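Local coordinates for anthranilate-CoA ligase (Stigmatella aurantiaca, PDB 4WV3), which belongs to the AMP-binding enzyme family of the ANL superfamily, with a large N-terminal part and a smaller C-terminal domain, at residues H324-N329 with Y346-V351; G340-G345 with G405-A410. All blocks are in the same frame, centred on the assembly; numbering follows the deposited sequence.

From the N terminus, the chain runs through 324-329, then 340-345, then directly into 346-351, and much later reaches 405-410. Contact 1 closes a short loop of 16 residues. Contact 2 closes a longer one of 59 residues that contains much of the antiparallel sheet. The two closures cross, because their segments alternate along the chain. Strands 325-328 and 341-342 are neighbours at one end of the large mixed sheet, and S328 O and K341 N are probably hydrogen-bonded, at 3.0 Å. Strands 347-351 and 407-412 belong to the antiparallel sheet. Together the contacts tie one sheet to the other, and both reach the bound 3UK.

Contact 1: H324-N329 with Y346-V351; sequences HIFISN and YELKLV. With 3UK (5'-O-[(S)-[(2-aminobenzoyl)oxy](hydroxy)phosphoryl]adenosine), chain C.
A classic beta bulge in the mixed sheet of the AMP-binding enzyme fold forms one side of this contact. F326 and I327 both face I317 there, and the chain turns a corner. Y346 and L348, from the segment that forms strand 347-351 of the antiparallel sheet, pack against that corner. Y346 has CG anti to the carbonyl carbon (chi1 -67°), and its ring meets the backbone of I325 and F326 obliquely, with CE2 near I325 O and CD2 near F326 CA. Y346 CD2 meets F326 CB at 3.6 Å. F326 CG sits in the crowded position between backbone N and carbonyl carbon (chi1 50°). This turns the phenyl ring away from Y346, and L348 CD1 comes to its edge, 4.4 Å from F326 CD1. H324 O also lies at that ring's edge, in its plane. The other methyl, L348 CD2, touches I327 CG1 at 3.6 Å and I327 CD1 at the same distance, as the two side chains cross obliquely. No direct hydrogen bond joins the segments. A water links them instead: it donates to I325 O at 2.9 Å and is 2.8 Å from Y346 OH. The same hydroxyl is hydrogen-bonded to T372 OG1. On the ligand side, C29 of the benzene ring of 3UK lies over the centre of the H324 imidazole face. H324 NE2 is hydrogen-bonded to F222 O, which would fix the ring's rotation. The chemistry is thus apolar packing between two sheets, with the buried tyrosine hydroxyl satisfied by water and T372, beside a histidine face that lines the ligand pocket.

Contact 2: G340-G345 with G405-A410; sequences GKPVEG and GYYWHA. With 3UK (5'-O-[(S)-[(2-aminobenzoyl)oxy](hydroxy)phosphoryl]adenosine), chain C.
Bends at chi2 (-76°) and chi4 (58°) fold the K341 chain back over the Y406 ring, while CG stays anti to the carbonyl carbon. Y406 also has CG anti to its carbonyl carbon, and the two side chains cross obliquely. K341 CE stands over the centre of the ring, 3.5 Å from the Y406 centroid, in a CH-pi contact. K341 NZ lies over the same face toward the phenol end, 4.0 Å from the centroid, and makes a cation-pi interaction. Nearer the backbone in the same side chain, K341 CD lies 3.2 Å from G405 O. D333 serves both polar tips: its OD2 forms a salt bridge with K341 NZ, and its OD1 is hydrogen-bonded to Y406 OH. One nearly straight hydrogen bond, from Y407 N to G340 O, 3.1 Å long with an N-H...O angle of 172°, joins the start of the segment carrying strand 341-342, outermost in the mixed sheet, to strand 407-412 of the antiparallel sheet. The donor lies in the carbonyl plane. G340 and G405 both hold backbone angles at which a CB would collide with the preceding carbonyl oxygen. Beyond this bond the Y407 ring crosses P342 at about a right angle, with P342 CG 3.8 Å from Y407 CE1. L348 touches both of these side chains. Farther along strand 407-412, H409 turns one imidazole face to the adenine of 3UK, and H409 ND1 is 3.2 Å from 3UK C17. H409 NE2 is hydrogen-bonded to D397 OD1, an atom that is also hydrogen-bonded to 3UK. The lysine charge is therefore shared between a carboxylate and a ring face. D333 would partly neutralise it and could polarise the Y406 hydroxyl, while the bond to D397 is consistent with holding the histidine against the ligand.

Contact 1: H324-N329 with Y346-V351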
loop_
_atom_site.group_PDB
_atom_site.type_symbol
_atom_site.label_atom_id
_atom_site.label_comp_id
_atom_site.label_asym_id
_atom_site.label_seq_id
_atom_site.Cartn_x
_atom_site.Cartn_y
_atom_site.Cartn_z
ATOM N N HIS A 324 0.215 8.333 2.638
ATOM C CA HIS A 324 -0.829 8.037 1.658
ATOM C C HIS A 324 -0.811 8.889 0.388
ATOM O O HIS A 324 0.180 9.553 0.082
ATOM C CB HIS A 324 -2.196 8.118 2.343
ATOM C CG HIS A 324 -3.153 7.056 1.897
ATOM N ND1 HIS A 324 -4.096 7.266 0.914
ATOM C CD2 HIS A 324 -3.305 5.771 2.294
ATOM C CE1 HIS A 324 -4.790 6.159 0.728
ATOM N NE2 HIS A 324 -4.332 5.236 1.554
ATOM N N ILE A 325 -1.925 8.859 -0.337
ATOM C CA ILE A 325 -2.025 9.428 -1.680
ATOM C C ILE A 325 -1.809 10.942 -1.747
ATOM O O ILE A 325 -2.357 11.693 -0.941
ATOM C CB ILE A 325 -3.383 9.062 -2.325
ATOM C CG1 ILE A 325 -3.522 7.542 -2.432
ATOM C CG2 ILE A 325 -3.529 9.707 -3.691
ATOM C CD1 ILE A 325 -4.775 7.085 -3.144
ATOM N N PHE A 326 -1.005 11.377 -2.715
ATOM C CA PHE A 326 -0.728 12.799 -2.917
ATOM C C PHE A 326 -1.179 13.305 -4.291
ATOM O O PHE A 326 -1.288 14.512 -4.510
ATOM C CB PHE A 326 0.753 13.114 -2.671
ATOM C CG PHE A 326 1.704 12.210 -3.406
ATOM C CD1 PHE A 326 2.239 12.589 -4.625
ATOM C CD2 PHE A 326 2.073 10.985 -2.870
ATOM C CE1 PHE A 326 3.114 11.761 -5.302
ATOM C CE2 PHE A 326 2.948 10.152 -3.543
ATOM C CZ PHE A 326 3.469 10.541 -4.760
ATOM N N ILE A 327 -1.427 12.379 -5.214
ATOM C CA ILE A 327 -2.050 12.703 -6.496
ATOM C C ILE A 327 -3.162 11.700 -6.754
ATOM O O ILE A 327 -2.909 10.498 -6.818
ATOM C CB ILE A 327 -1.061 12.605 -7.674
ATOM C CG1 ILE A 327 0.266 13.286 -7.344
ATOM C CG2 ILE A 327 -1.676 13.196 -8.935
ATOM C CD1 ILE A 327 1.333 13.066 -8.396
ATOM N N SER A 328 -4.391 12.182 -6.910
ATOM C CA SER A 328 -5.528 11.278 -7.049
ATOM C C SER A 328 -6.594 11.764 -8.021
ATOM O O SER A 328 -6.658 12.945 -8.358
ATOM C CB SER A 328 -6.175 11.027 -5.686
ATOM O OG SER A 328 -7.301 10.175 -5.809
ATOM N N ASN A 329 -7.425 10.828 -8.469
ATOM C CA ASN A 329 -8.637 11.159 -9.198
ATOM C C ASN A 329 -9.746 11.468 -8.201
ATOM O O ASN A 329 -9.567 11.299 -6.995
ATOM C CB ASN A 329 -9.056 10.006 -10.111
ATOM C CG ASN A 329 -8.090 9.788 -11.259
ATOM O OD1 ASN A 329 -8.232 10.386 -12.326
ATOM N ND2 ASN A 329 -7.104 8.926 -11.047
ATOM N N TYR A 346 -1.060 19.299 -0.885
ATOM C CA TYR A 346 0.165 18.718 -1.415
ATOM C C TYR A 346 0.601 19.487 -2.655
ATOM O O TYR A 346 -0.197 19.730 -3.562
ATOM C CB TYR A 346 -0.051 17.245 -1.764
ATOM C CG TYR A 346 -0.286 16.354 -0.563
ATOM C CD1 TYR A 346 0.444 16.521 0.606
ATOM C CD2 TYR A 346 -1.244 15.351 -0.598
ATOM C CE1 TYR A 346 0.230 15.708 1.705
ATOM C CE2 TYR A 346 -1.464 14.533 0.493
ATOM C CZ TYR A 346 -0.725 14.716 1.642
ATOM O OH TYR A 346 -0.945 13.905 2.732
ATOM N N GLU A 347 1.872 19.871 -2.688
ATOM C CA GLU A 347 2.408 20.646 -3.799
ATOM C C GLU A 347 3.367 19.800 -4.635
ATOM O O GLU A 347 4.263 19.145 -4.101
ATOM C CB GLU A 347 3.105 21.900 -3.271
ATOM C CG GLU A 347 3.485 22.905 -4.340
ATOM C CD GLU A 347 4.005 24.199 -3.749
ATOM O OE1 GLU A 347 3.698 24.484 -2.570
ATOM O OE2 GLU A 347 4.726 24.928 -4.460
ATOM N N LEU A 348 3.169 19.815 -5.949
ATOM C CA LEU A 348 3.925 18.956 -6.857
ATOM C C LEU A 348 4.934 19.732 -7.696
ATOM O O LEU A 348 4.817 20.946 -7.863
ATOM C CB LEU A 348 2.974 18.208 -7.790
ATOM C CG LEU A 348 2.392 16.856 -7.377
ATOM C CD1 LEU A 348 2.157 16.756 -5.879
ATOM C CD2 LEU A 348 1.092 16.657 -8.128
ATOM N N LYS A 349 5.913 19.029 -8.202
ATOM C CA LYS A 349 6.967 19.586 -9.030
ATOM C C LYS A 349 7.572 18.496 -9.923
ATOM O O LYS A 349 7.792 17.439 -9.470
ATOM C CB LYS A 349 8.017 20.191 -8.123
ATOM C CG LYS A 349 8.852 21.256 -8.759
ATOM C CD LYS A 349 9.451 22.178 -7.749
ATOM C CE LYS A 349 10.558 21.512 -7.018
ATOM N NZ LYS A 349 11.485 22.518 -6.516
ATOM N N LEU A 350 7.771 18.758 -11.207
ATOM C CA LEU A 350 8.474 17.818 -12.076
ATOM C C LEU A 350 9.798 18.403 -12.557
ATOM O O LEU A 350 9.826 19.431 -13.231
ATOM C CB LEU A 350 7.602 17.430 -13.271
ATOM C CG LEU A 350 6.329 16.646 -12.953
ATOM C CD1 LEU A 350 5.588 16.288 -14.230
ATOM C CD2 LEU A 350 6.653 15.396 -12.150
ATOM N N VAL A 351 10.893 17.737 -12.208
ATOM C CA VAL A 351 12.223 18.242 -12.528
ATOM C C VAL A 351 13.050 17.235 -13.318
ATOM O O VAL A 351 12.795 16.030 -13.269
ATOM C CB VAL A 351 12.994 18.625 -11.250
ATOM C CG1 VAL A 351 12.306 19.780 -10.541
ATOM C CG2 VAL A 351 13.117 17.422 -10.325
HETATM C C10 3UK C . 4.126 3.428 -6.811
HETATM C C15 3UK C . 1.999 4.098 -7.924
HETATM C C17 3UK C . 1.354 4.654 -10.125
HETATM C C21 3UK C . 4.944 4.681 -6.963
HETATM C C26 3UK C . 1.046 3.549 -1.510
HETATM C C28 3UK C . -1.138 4.438 -2.030
HETATM O O01 3UK C . 2.339 1.909 -2.722
HETATM C C02 3UK C . 2.378 2.831 -1.937
HETATM O O03 3UK C . 3.531 3.023 -1.127
HETATM P P04 3UK C . 4.877 2.222 -1.407
HETATM O O05 3UK C . 5.931 2.624 -0.328
HETATM O O06 3UK C . 5.491 2.560 -2.851
HETATM C C07 3UK C . 5.177 3.812 -3.482
HETATM C C08 3UK C . 5.476 3.685 -4.948
HETATM O O09 3UK C . 4.493 2.830 -5.575
HETATM N N11 3UK C . 2.732 3.732 -6.809
HETATM C C12 3UK C . 1.908 3.701 -5.720
HETATM N N13 3UK C . 0.654 4.046 -6.124
HETATM C C14 3UK C . 0.683 4.297 -7.486
HETATM N N16 3UK C . 2.309 4.280 -9.234
HETATM N N18 3UK C . 0.091 4.857 -9.774
HETATM C C19 3UK C . -0.295 4.697 -8.499
HETATM N N20 3UK C . -1.650 4.917 -8.133
HETATM O O22 3UK C . 6.072 4.419 -7.776
HETATM C C23 3UK C . 5.368 4.999 -5.609
HETATM O O24 3UK C . 6.652 5.652 -5.636
HETATM O O25 3UK C . 4.615 0.730 -1.291
HETATM C C27 3UK C . 0.055 3.787 -2.431
HETATM C C29 3UK C . -1.313 4.853 -0.667
HETATM C C30 3UK C . -0.321 4.618 0.254
HETATM C C31 3UK C . 0.871 3.964 -0.144
HETATM N N32 3UK C . 1.928 3.713 0.836
HETATM O O HOH W 1 -2.024 11.490 1.907
#

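Contact 2: G340-G345 with G405-A410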
loop_
_atom_site.group_PDB
_atom_site.type_symbol
_atom_site.label_atom_id
_atom_site.label_comp_id
_atom_site.label_asym_id
_atom_site.label_seq_id
_atom_site.Cartn_x
_atom_site.Cartn_y
_atom_site.Cartn_z
ATOM N N GLY A 340 -4.584 11.307 -11.970
ATOM C CA GLY A 340 -5.510 12.383 -11.670
ATOM C C GLY A 340 -4.873 13.750 -11.499
ATOM O O GLY A 340 -3.961 14.125 -12.237
ATOM N N LYS A 341 -5.366 14.493 -10.515
ATOM C CA LYS A 341 -4.940 15.865 -10.273
ATOM C C LYS A 341 -4.256 15.976 -8.912
ATOM O O LYS A 341 -4.448 15.116 -8.051
ATOM C CB LYS A 341 -6.153 16.800 -10.328
ATOM C CG LYS A 341 -6.843 16.859 -11.682
ATOM C CD LYS A 341 -6.047 17.693 -12.670
ATOM C CE LYS A 341 -6.737 17.758 -14.025
ATOM N NZ LYS A 341 -8.112 18.320 -13.926
ATOM N N PRO A 342 -3.445 17.030 -8.715
ATOM C CA PRO A 342 -2.798 17.267 -7.419
ATOM C C PRO A 342 -3.810 17.417 -6.286
ATOM O O PRO A 342 -4.843 18.063 -6.460
ATOM C CB PRO A 342 -2.066 18.593 -7.635
ATOM C CG PRO A 342 -1.805 18.642 -9.093
ATOM C CD PRO A 342 -2.985 17.984 -9.740
ATOM N N VAL A 343 -3.506 16.822 -5.138
ATOM C CA VAL A 343 -4.366 16.930 -3.965
ATOM C C VAL A 343 -4.071 18.223 -3.212
ATOM O O VAL A 343 -2.915 18.528 -2.920
ATOM C CB VAL A 343 -4.170 15.728 -3.020
ATOM C CG1 VAL A 343 -4.973 15.914 -1.742
ATOM C CG2 VAL A 343 -4.558 14.434 -3.721
ATOM N N GLU A 344 -5.121 18.983 -2.909
ATOM C CA GLU A 344 -4.977 20.250 -2.200
ATOM C C GLU A 344 -4.318 20.052 -0.837
ATOM O O GLU A 344 -4.785 19.260 -0.019
ATOM C CB GLU A 344 -6.338 20.937 -2.045
ATOM C CG GLU A 344 -6.292 22.269 -1.310
ATOM C CD GLU A 344 -5.503 23.330 -2.057
ATOM O OE1 GLU A 344 -5.401 23.238 -3.299
ATOM O OE2 GLU A 344 -4.982 24.256 -1.400
ATOM N N GLY A 345 -3.227 20.776 -0.605
ATOM C CA GLY A 345 -2.430 20.607 0.597
ATOM C C GLY A 345 -1.088 19.993 0.248
ATOM O O GLY A 345 -0.104 20.138 0.976
ATOM N N GLY A 405 -3.943 18.850 -17.831
ATOM C CA GLY A 405 -3.449 18.921 -16.467
ATOM C C GLY A 405 -3.466 17.609 -15.704
ATOM O O GLY A 405 -3.395 17.601 -14.476
ATOM N N TYR A 406 -3.552 16.495 -16.425
ATOM C CA TYR A 406 -3.593 15.182 -15.786
ATOM C C TYR A 406 -2.216 14.528 -15.710
ATOM O O TYR A 406 -1.441 14.567 -16.666
ATOM C CB TYR A 406 -4.582 14.263 -16.507
ATOM C CG TYR A 406 -6.023 14.693 -16.363
ATOM C CD1 TYR A 406 -6.613 15.536 -17.295
ATOM C CD2 TYR A 406 -6.793 14.260 -15.292
ATOM C CE1 TYR A 406 -7.932 15.932 -17.167
ATOM C CE2 TYR A 406 -8.113 14.650 -15.154
ATOM C CZ TYR A 406 -8.676 15.487 -16.095
ATOM O OH TYR A 406 -9.989 15.879 -15.965
ATOM N N TYR A 407 -1.923 13.921 -14.562
ATOM C CA TYR A 407 -0.630 13.290 -14.322
ATOM C C TYR A 407 -0.616 11.824 -14.744
ATOM O O TYR A 407 -1.454 11.034 -14.310
ATOM C CB TYR A 407 -0.251 13.406 -12.845
ATOM C CG TYR A 407 0.293 14.760 -12.457
ATOM C CD1 TYR A 407 -0.537 15.872 -12.390
ATOM C CD2 TYR A 407 1.638 14.926 -12.152
ATOM C CE1 TYR A 407 -0.040 17.112 -12.034
ATOM C CE2 TYR A 407 2.142 16.161 -11.794
ATOM C CZ TYR A 407 1.300 17.250 -11.737
ATOM O OH TYR A 407 1.800 18.482 -11.382
ATOM N N TRP A 408 0.348 11.466 -15.587
ATOM C CA TRP A 408 0.486 10.090 -16.051
ATOM C C TRP A 408 1.801 9.476 -15.589
ATOM O O TRP A 408 2.872 10.052 -15.783
ATOM C CB TRP A 408 0.381 10.022 -17.573
ATOM C CG TRP A 408 -0.989 10.317 -18.091
ATOM C CD1 TRP A 408 -1.582 11.540 -18.182
ATOM C CD2 TRP A 408 -1.940 9.370 -18.593
ATOM N NE1 TRP A 408 -2.845 11.415 -18.706
ATOM C CE2 TRP A 408 -3.089 10.093 -18.969
ATOM C CE3 TRP A 408 -1.931 7.982 -18.762
ATOM C CZ2 TRP A 408 -4.218 9.476 -19.503
ATOM C CZ3 TRP A 408 -3.054 7.370 -19.291
ATOM C CH2 TRP A 408 -4.182 8.117 -19.654
ATOM N N HIS A 409 1.710 8.300 -14.978
ATOM C CA HIS A 409 2.881 7.608 -14.458
ATOM C C HIS A 409 3.673 6.954 -15.583
ATOM O O HIS A 409 3.195 6.021 -16.226
ATOM C CB HIS A 409 2.456 6.546 -13.446
ATOM C CG HIS A 409 3.596 5.943 -12.685
ATOM N ND1 HIS A 409 3.629 4.614 -12.324
ATOM C CD2 HIS A 409 4.738 6.492 -12.208
ATOM C CE1 HIS A 409 4.743 4.368 -11.658
ATOM N NE2 HIS A 409 5.433 5.491 -11.574
ATOM N N ALA A 410 4.883 7.449 -15.822
ATOM C CA ALA A 410 5.760 6.847 -16.816
ATOM C C ALA A 410 6.362 5.566 -16.255
ATOM O O ALA A 410 6.728 4.657 -16.999
ATOM C CB ALA A 410 6.855 7.820 -17.221
HETATM C C10 3UK C . 4.126 3.428 -6.811
HETATM C C15 3UK C . 1.999 4.098 -7.924
HETATM C C17 3UK C . 1.354 4.654 -10.125
HETATM C C21 3UK C . 4.944 4.681 -6.963
HETATM C C26 3UK C . 1.046 3.549 -1.510
HETATM C C28 3UK C . -1.138 4.438 -2.030
HETATM O O01 3UK C . 2.339 1.909 -2.722
HETATM C C02 3UK C . 2.378 2.831 -1.937
HETATM O O03 3UK C . 3.531 3.023 -1.127
HETATM P P04 3UK C . 4.877 2.222 -1.407
HETATM O O05 3UK C . 5.931 2.624 -0.328
HETATM O O06 3UK C . 5.491 2.560 -2.851
HETATM C C07 3UK C . 5.177 3.812 -3.482
HETATM C C08 3UK C . 5.476 3.685 -4.948
HETATM O O09 3UK C . 4.493 2.830 -5.575
HETATM N N11 3UK C . 2.732 3.732 -6.809
HETATM C C12 3UK C . 1.908 3.701 -5.720
HETATM N N13 3UK C . 0.654 4.046 -6.124
HETATM C C14 3UK C . 0.683 4.297 -7.486
HETATM N N16 3UK C . 2.309 4.280 -9.234
HETATM N N18 3UK C . 0.091 4.857 -9.774
HETATM C C19 3UK C . -0.295 4.697 -8.499
HETATM N N20 3UK C . -1.650 4.917 -8.133
HETATM O O22 3UK C . 6.072 4.419 -7.776
HETATM C C23 3UK C . 5.368 4.999 -5.609
HETATM O O24 3UK C . 6.652 5.652 -5.636
HETATM O O25 3UK C . 4.615 0.730 -1.291
HETATM C C27 3UK C . 0.055 3.787 -2.431
HETATM C C29 3UK C . -1.313 4.853 -0.667
HETATM C C30 3UK C . -0.321 4.618 0.254
HETATM C C31 3UK C . 0.871 3.964 -0.144
HETATM N N32 3UK C . 1.928 3.713 0.836
#